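Local coordinates for TRAP solute Binding Protein (Uncultured marine bacterium, PDB 5I7I) that binds aromatic acids such as 3-hydroxybenzoate and probably hands them to a TRAP transporter for uptake across the cytoplasmic membrane, at residues 143-146 / 147-150; 188-191 / 192-195; 205-209 / 210-214. All blocks are in the same frame, centred on the assembly; numbering follows the deposited sequence.

How the contacts relate
All three contacts gather round the 3-hydroxybenzoate pocket, each supplying at least one residue of its wall. Contacts 1 and 3 are closest, with centres about 7 Å apart, because strands 148-151 and 204-207 are neighbours in one sheet. His150 ties them together: its NE2 lies 2.8 Å from Val207 O, a probable hydrogen bond, and its ring also meets Met212. Contact 2 packs against contact 3 with centres about 11 Å apart, Val190 CG2 approaching Ile211 CG1 at 4.0 Å. Contacts 1 and 2 do not meet; their nearest atoms stay about 8 Å apart, yet His144 and Val190 both touch the ligand.

Contact 1. Residues 143-146 / 147-150; sequences CHAP and GKIH
Lys148 doubles back along the chain to put its ammonium group on the carbonyl of Pro146, and this polar grip dominates the contact. Lys148 NZ donates to Pro146 O at 2.7 Å, arriving nearly in line with the C=O bond (C=O...N angle 163°). The bend at chi2 (84°) turns an otherwise extended chain back alongside the carbonyl, with Lys148 CE only 3.2 Å from Pro146 O. The same NZ forms a salt bridge to Glu278 of helix 264-287, so one buried charge serves two acceptors. A methionine in place of Lys148 would probably leave the Pro146 carbonyl and the Glu278 carboxylate without their shared cationic partner.

A second hydrogen bond lies within 143-146. His144 ND1 donates to Ala145 O at 2.7 Å, almost straight at 174° and in the plane of the imidazole, although the N-H comes to the carbonyl from above its plane. The bond should fix the rotation of a ring that also touches 3-hydroxybenzoate.

The remaining contacts are looser. Gly147 N sits at the edge of the imidazole, 3.9 Å from His144 CE1, and Ala145 CB comes within 4.4 Å of Lys148 NZ.

This linker carries the chain from strand 136-143 of the five-stranded sheet to strand 148-151 of the six-stranded one, a crossing between the two alpha/beta lobes whose cleft holds the ligand, as in other TRAP solute-binding proteins.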
loop_
_atom_site.group_PDB
_atom_site.type_symbol
_atom_site.label_atom_id
_atom_site.label_comp_id
_atom_site.label_asym_id
_atom_site.label_seq_id
_atom_site.Cartn_x
_atom_site.Cartn_y
_atom_site.Cartn_z
ATOM N N CYS A 143 -5.076 0.894 1.913
ATOM C CA CYS A 143 -3.789 1.526 1.679
ATOM C C CYS A 143 -3.181 1.936 3.005
ATOM O O CYS A 143 -3.844 1.933 4.042
ATOM C CB CYS A 143 -3.929 2.726 0.740
ATOM S SG CYS A 143 -4.979 4.042 1.375
ATOM N N HIS A 144 -1.921 2.346 2.944
ATOM C CA HIS A 144 -1.219 2.833 4.116
ATOM C C HIS A 144 -1.462 4.334 4.311
ATOM O O HIS A 144 -1.918 5.049 3.416
ATOM C CB HIS A 144 0.275 2.475 4.065
ATOM C CG HIS A 144 1.040 2.937 2.852
ATOM N ND1 HIS A 144 1.418 4.250 2.651
ATOM C CD2 HIS A 144 1.603 2.229 1.837
ATOM C CE1 HIS A 144 2.150 4.332 1.549
ATOM N NE2 HIS A 144 2.294 3.120 1.046
ATOM N N ALA A 145 -1.186 4.811 5.513
ATOM C CA ALA A 145 -1.163 6.251 5.723
ATOM C C ALA A 145 -0.115 6.869 4.804
ATOM O O ALA A 145 0.813 6.193 4.377
ATOM C CB ALA A 145 -0.829 6.545 7.179
ATOM N N PRO A 146 -0.250 8.139 4.452
ATOM C CA PRO A 146 0.669 8.705 3.458
ATOM C C PRO A 146 2.132 8.416 3.743
ATOM O O PRO A 146 2.610 8.520 4.875
ATOM C CB PRO A 146 0.364 10.197 3.500
ATOM C CG PRO A 146 -1.079 10.250 3.882
ATOM C CD PRO A 146 -1.260 9.121 4.881
ATOM N N GLY A 147 2.843 8.031 2.703
ATOM C CA GLY A 147 4.256 7.765 2.835
ATOM C C GLY A 147 5.089 8.997 3.139
ATOM O O GLY A 147 4.689 10.141 2.901
ATOM N N LYS A 148 6.272 8.730 3.703
ATOM C CA LYS A 148 7.248 9.741 4.062
ATOM C C LYS A 148 8.538 9.473 3.293
ATOM O O LYS A 148 8.753 8.394 2.716
ATOM C CB LYS A 148 7.480 9.750 5.575
ATOM C CG LYS A 148 6.298 10.271 6.410
ATOM C CD LYS A 148 5.209 9.230 6.722
ATOM C CE LYS A 148 4.019 9.862 7.402
ATOM N NZ LYS A 148 2.887 8.912 7.582
ATOM N N ILE A 149 9.414 10.479 3.298
ATOM C CA ILE A 149 10.695 10.461 2.596
ATOM C C ILE A 149 11.792 10.195 3.610
ATOM O O ILE A 149 11.910 10.919 4.601
ATOM C CB ILE A 149 10.936 11.801 1.876
ATOM C CG1 ILE A 149 9.864 12.048 0.829
ATOM C CG2 ILE A 149 12.306 11.845 1.244
ATOM C CD1 ILE A 149 9.808 13.474 0.312
ATOM N N HIS A 150 12.629 9.206 3.330
ATOM C CA HIS A 150 13.669 8.786 4.255
ATOM C C HIS A 150 15.014 8.790 3.553
ATOM O O HIS A 150 15.153 8.259 2.443
ATOM C CB HIS A 150 13.348 7.396 4.787
ATOM C CG HIS A 150 11.934 7.281 5.251
ATOM N ND1 HIS A 150 11.515 7.722 6.485
ATOM C CD2 HIS A 150 10.833 6.821 4.623
ATOM C CE1 HIS A 150 10.215 7.523 6.600
ATOM N NE2 HIS A 150 9.779 6.988 5.477
#

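Contact 2. Residues 188-191 / 192-195; sequences MPVP and AVAG. With 3HB (3-hydroxybenzoic acid), chain C.
Met188 lays its thioether against the residues that follow the turn: SD is 3.8 Å from Ala192 CB, and CG meets Val193 CG2 with the two side chains crossing at about a right angle. With CG set between the backbone N and the carbonyl carbon (chi1 69°), the chain runs toward these partners, while Met188 O accepts from Arg168, which also binds the ligand. Pro189 then offers its carbonyl to Ala192, N to O 3.1 Å. Val190 repeats the pattern one residue on, its O taking Val193 N at 3.1 Å. Two successive bonds from residue i+3 back to i wind the chain into helix 193-198, the helix of a beta-alpha-beta crossover between parallel strands 184-187 and 204-207. The Val190 branches divide their work: CG1 touches 3-hydroxybenzoate C6 at 3.6 Å, whereas CG2 packs on Val193 CG2. A water donates to Val190 O (2.8 Å) and accepts from Ala194 N, standing in for a direct i+4 bond. Pro191 O is served likewise: a second water donates to it and takes the N-H of Gly195 at 2.9 Å.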
loop_
_atom_site.group_PDB
_atom_site.type_symbol
_atom_site.label_atom_id
_atom_site.label_comp_id
_atom_site.label_asym_id
_atom_site.label_seq_id
_atom_site.Cartn_x
_atom_site.Cartn_y
_atom_site.Cartn_z
ATOM N N MET A 188 11.746 -1.365 -6.025
ATOM C CA MET A 188 11.934 -2.709 -5.476
ATOM C C MET A 188 10.905 -2.970 -4.380
ATOM O O MET A 188 10.464 -2.026 -3.706
ATOM C CB MET A 188 13.336 -2.885 -4.886
ATOM C CG MET A 188 13.564 -2.055 -3.617
ATOM S SD MET A 188 15.298 -1.885 -3.178
ATOM C CE MET A 188 15.837 -0.815 -4.512
ATOM N N PRO A 189 10.505 -4.230 -4.166
ATOM C CA PRO A 189 9.682 -4.546 -2.990
ATOM C C PRO A 189 10.417 -4.218 -1.700
ATOM O O PRO A 189 11.647 -4.169 -1.647
ATOM C CB PRO A 189 9.419 -6.049 -3.135
ATOM C CG PRO A 189 9.544 -6.306 -4.619
ATOM C CD PRO A 189 10.672 -5.405 -5.047
ATOM N N VAL A 190 9.645 -3.957 -0.660
ATOM C CA VAL A 190 10.204 -3.398 0.571
ATOM C C VAL A 190 11.240 -4.299 1.245
ATOM O O VAL A 190 12.169 -3.767 1.869
ATOM C CB VAL A 190 9.100 -2.901 1.528
ATOM C CG1 VAL A 190 8.342 -4.045 2.141
ATOM C CG2 VAL A 190 9.691 -1.995 2.610
ATOM N N PRO A 191 11.171 -5.632 1.170
ATOM C CA PRO A 191 12.198 -6.431 1.863
ATOM C C PRO A 191 13.604 -6.243 1.311
ATOM O O PRO A 191 14.557 -6.647 1.976
ATOM C CB PRO A 191 11.715 -7.879 1.687
ATOM C CG PRO A 191 10.262 -7.752 1.394
ATOM C CD PRO A 191 10.152 -6.509 0.568
ATOM N N ALA A 192 13.752 -5.652 0.124
ATOM C CA ALA A 192 15.044 -5.421 -0.513
ATOM C C ALA A 192 15.674 -4.083 -0.133
ATOM O O ALA A 192 16.850 -3.852 -0.448
ATOM C CB ALA A 192 14.866 -5.450 -2.035
ATOM N N VAL A 193 14.935 -3.218 0.557
ATOM C CA VAL A 193 15.375 -1.841 0.768
ATOM C C VAL A 193 16.588 -1.780 1.692
ATOM O O VAL A 193 17.546 -1.038 1.435
ATOM C CB VAL A 193 14.213 -1.014 1.330
ATOM C CG1 VAL A 193 14.695 0.345 1.805
ATOM C CG2 VAL A 193 13.143 -0.848 0.269
ATOM N N ALA A 194 16.536 -2.490 2.824
ATOM C CA ALA A 194 17.612 -2.388 3.811
ATOM C C ALA A 194 18.944 -2.765 3.191
ATOM O O ALA A 194 19.952 -2.073 3.383
ATOM C CB ALA A 194 17.323 -3.279 5.016
ATOM N N GLY A 195 18.970 -3.879 2.452
ATOM C CA GLY A 195 20.211 -4.312 1.838
ATOM C C GLY A 195 20.711 -3.317 0.814
ATOM O O GLY A 195 21.913 -3.055 0.715
HETATM C "C1'" 3HB C . 6.048 -0.708 0.323
HETATM O "O1'" 3HB C . 6.376 0.505 0.271
HETATM O "O2'" 3HB C . 6.424 -1.504 -0.576
HETATM C C1 3HB C . 5.251 -1.244 1.505
HETATM C C2 3HB C . 4.700 -0.346 2.417
HETATM C C3 3HB C . 3.985 -0.809 3.494
HETATM C C4 3HB C . 3.833 -2.155 3.694
HETATM C C5 3HB C . 4.378 -3.056 2.783
HETATM C C6 3HB C . 5.091 -2.607 1.691
HETATM O O3 3HB C . 3.447 0.096 4.380
HETATM O O HOH W 1 14.243 -3.948 3.803
HETATM O O HOH W 2 17.233 -6.170 2.412
#

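Contact 3. Residues 205-209 / 210-214; sequences MVVPW and EIMPS. With 3HB (3-hydroxybenzoic acid), chain C.
Val207 and Ile211 meet roughly perpendicular to each other, Ile211 CG2 lying 3.7 Å from Val207 CB. With CG1 of Ile211 anti to the backbone N (chi1 -167°), its CG1 and CD1 lead off to the aromatic ring of 3-hydroxybenzoate, CD1 reaching C4 of the ligand at 3.7 Å. The Pro208 ring and the Glu210 chain run abreast and converge on the ligand's hydroxyl: O3 donates to Glu210 OE1 at 2.6 Å, and Pro208 CG is 3.1 Å from O3. Asn38 holds the other carboxylate oxygen, OE2, which should limit rotation of the carboxylate. Met212 heads elsewhere. Its SD makes an oblique Met-aromatic contact with Trp209, 3.9 Å from CE3 and 61° off the normal of the six-membered ring. Its CG packs on Val207 CG2 at 3.7 Å, and CE meets Met205 CE. The backbone bond from Met212 N to Trp209 O, 3.0 Å, closes the turn that brings these groups together. Leaving the end of strand 204-207, this turn is held by Glu278 of helix 264-287, whose carboxylate accepts the N-H groups of Trp209 and Glu210, while Leu217 of helix 217-220 packs against Met205 and Met212.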
loop_
_atom_site.group_PDB
_atom_site.type_symbol
_atom_site.label_atom_id
_atom_site.label_comp_id
_atom_site.label_asym_id
_atom_site.label_seq_id
_atom_site.Cartn_x
_atom_site.Cartn_y
_atom_site.Cartn_z
ATOM N N MET A 205 14.495 6.225 0.481
ATOM C CA MET A 205 13.289 5.558 0.014
ATOM C C MET A 205 12.081 6.336 0.487
ATOM O O MET A 205 12.151 7.141 1.424
ATOM C CB MET A 205 13.166 4.117 0.523
ATOM C CG MET A 205 12.936 3.989 2.025
ATOM S SD MET A 205 14.410 4.219 2.996
ATOM C CE MET A 205 13.729 3.837 4.613
ATOM N N VAL A 206 10.951 6.024 -0.133
ATOM C CA VAL A 206 9.651 6.357 0.430
ATOM C C VAL A 206 8.994 5.096 0.971
ATOM O O VAL A 206 9.038 4.032 0.337
ATOM C CB VAL A 206 8.724 7.123 -0.532
ATOM C CG1 VAL A 206 9.255 8.496 -0.785
ATOM C CG2 VAL A 206 8.505 6.362 -1.801
ATOM N N VAL A 207 8.453 5.220 2.181
ATOM C CA VAL A 207 7.579 4.252 2.840
ATOM C C VAL A 207 6.832 5.011 3.921
ATOM O O VAL A 207 7.327 6.030 4.420
ATOM C CB VAL A 207 8.332 3.102 3.541
ATOM C CG1 VAL A 207 8.669 1.977 2.583
ATOM C CG2 VAL A 207 9.595 3.584 4.238
ATOM N N PRO A 208 5.682 4.529 4.357
ATOM C CA PRO A 208 5.108 5.027 5.605
ATOM C C PRO A 208 5.959 4.556 6.774
ATOM O O PRO A 208 6.832 3.703 6.640
ATOM C CB PRO A 208 3.717 4.393 5.629
ATOM C CG PRO A 208 3.941 3.072 4.937
ATOM C CD PRO A 208 4.974 3.326 3.868
ATOM N N TRP A 209 5.704 5.117 7.950
ATOM C CA TRP A 209 6.460 4.689 9.126
ATOM C C TRP A 209 6.239 3.211 9.429
ATOM O O TRP A 209 7.157 2.538 9.897
ATOM C CB TRP A 209 6.041 5.492 10.346
ATOM C CG TRP A 209 6.298 6.952 10.360
ATOM C CD1 TRP A 209 5.354 7.944 10.377
ATOM C CD2 TRP A 209 7.566 7.610 10.447
ATOM N NE1 TRP A 209 5.954 9.167 10.458
ATOM C CE2 TRP A 209 7.311 8.994 10.509
ATOM C CE3 TRP A 209 8.889 7.168 10.503
ATOM C CZ2 TRP A 209 8.326 9.931 10.613
ATOM C CZ3 TRP A 209 9.888 8.096 10.616
ATOM C CH2 TRP A 209 9.604 9.470 10.672
ATOM N N GLU A 210 5.013 2.703 9.225
ATOM C CA GLU A 210 4.592 1.464 9.888
ATOM C C GLU A 210 5.416 0.267 9.465
ATOM O O GLU A 210 5.586 -0.665 10.257
ATOM C CB GLU A 210 3.106 1.191 9.615
ATOM C CG GLU A 210 2.765 0.854 8.157
ATOM C CD GLU A 210 2.766 -0.631 7.837
ATOM O OE1 GLU A 210 2.637 -0.973 6.634
ATOM O OE2 GLU A 210 2.882 -1.469 8.764
ATOM N N ILE A 211 5.911 0.259 8.223
ATOM C CA ILE A 211 6.655 -0.887 7.691
ATOM C C ILE A 211 8.113 -0.856 8.116
ATOM O O ILE A 211 8.806 -1.869 7.999
ATOM C CB ILE A 211 6.487 -0.964 6.147
ATOM C CG1 ILE A 211 6.974 -2.303 5.583
ATOM C CG2 ILE A 211 7.181 0.196 5.469
ATOM C CD1 ILE A 211 6.240 -3.517 6.119
ATOM N N MET A 212 8.600 0.276 8.617
ATOM C CA MET A 212 10.045 0.449 8.746
ATOM C C MET A 212 10.644 -0.438 9.817
ATOM O O MET A 212 11.707 -1.035 9.571
ATOM C CB MET A 212 10.379 1.919 8.981
ATOM C CG MET A 212 10.083 2.769 7.782
ATOM S SD MET A 212 10.344 4.526 8.025
ATOM C CE MET A 212 12.109 4.619 8.223
ATOM N N PRO A 213 10.068 -0.555 11.008
ATOM C CA PRO A 213 10.780 -1.301 12.056
ATOM C C PRO A 213 10.927 -2.771 11.730
ATOM O O PRO A 213 11.877 -3.407 12.201
ATOM C CB PRO A 213 9.926 -1.050 13.303
ATOM C CG PRO A 213 9.244 0.269 13.019
ATOM C CD PRO A 213 8.913 0.184 11.554
ATOM N N SER A 214 10.029 -3.318 10.917
ATOM C CA SER A 214 10.090 -4.724 10.539
ATOM C C SER A 214 11.331 -5.047 9.718
ATOM O O SER A 214 11.706 -6.220 9.621
ATOM C CB SER A 214 8.844 -5.096 9.737
ATOM O OG SER A 214 7.669 -4.743 10.441
HETATM C "C1'" 3HB C . 6.048 -0.708 0.323
HETATM O "O1'" 3HB C . 6.376 0.505 0.271
HETATM O "O2'" 3HB C . 6.424 -1.504 -0.576
HETATM C C1 3HB C . 5.251 -1.244 1.505
HETATM C C2 3HB C . 4.700 -0.346 2.417
HETATM C C3 3HB C . 3.985 -0.809 3.494
HETATM C C4 3HB C . 3.833 -2.155 3.694
HETATM C C5 3HB C . 4.378 -3.056 2.783
HETATM C C6 3HB C . 5.091 -2.607 1.691
HETATM O O3 3HB C . 3.447 0.096 4.380
#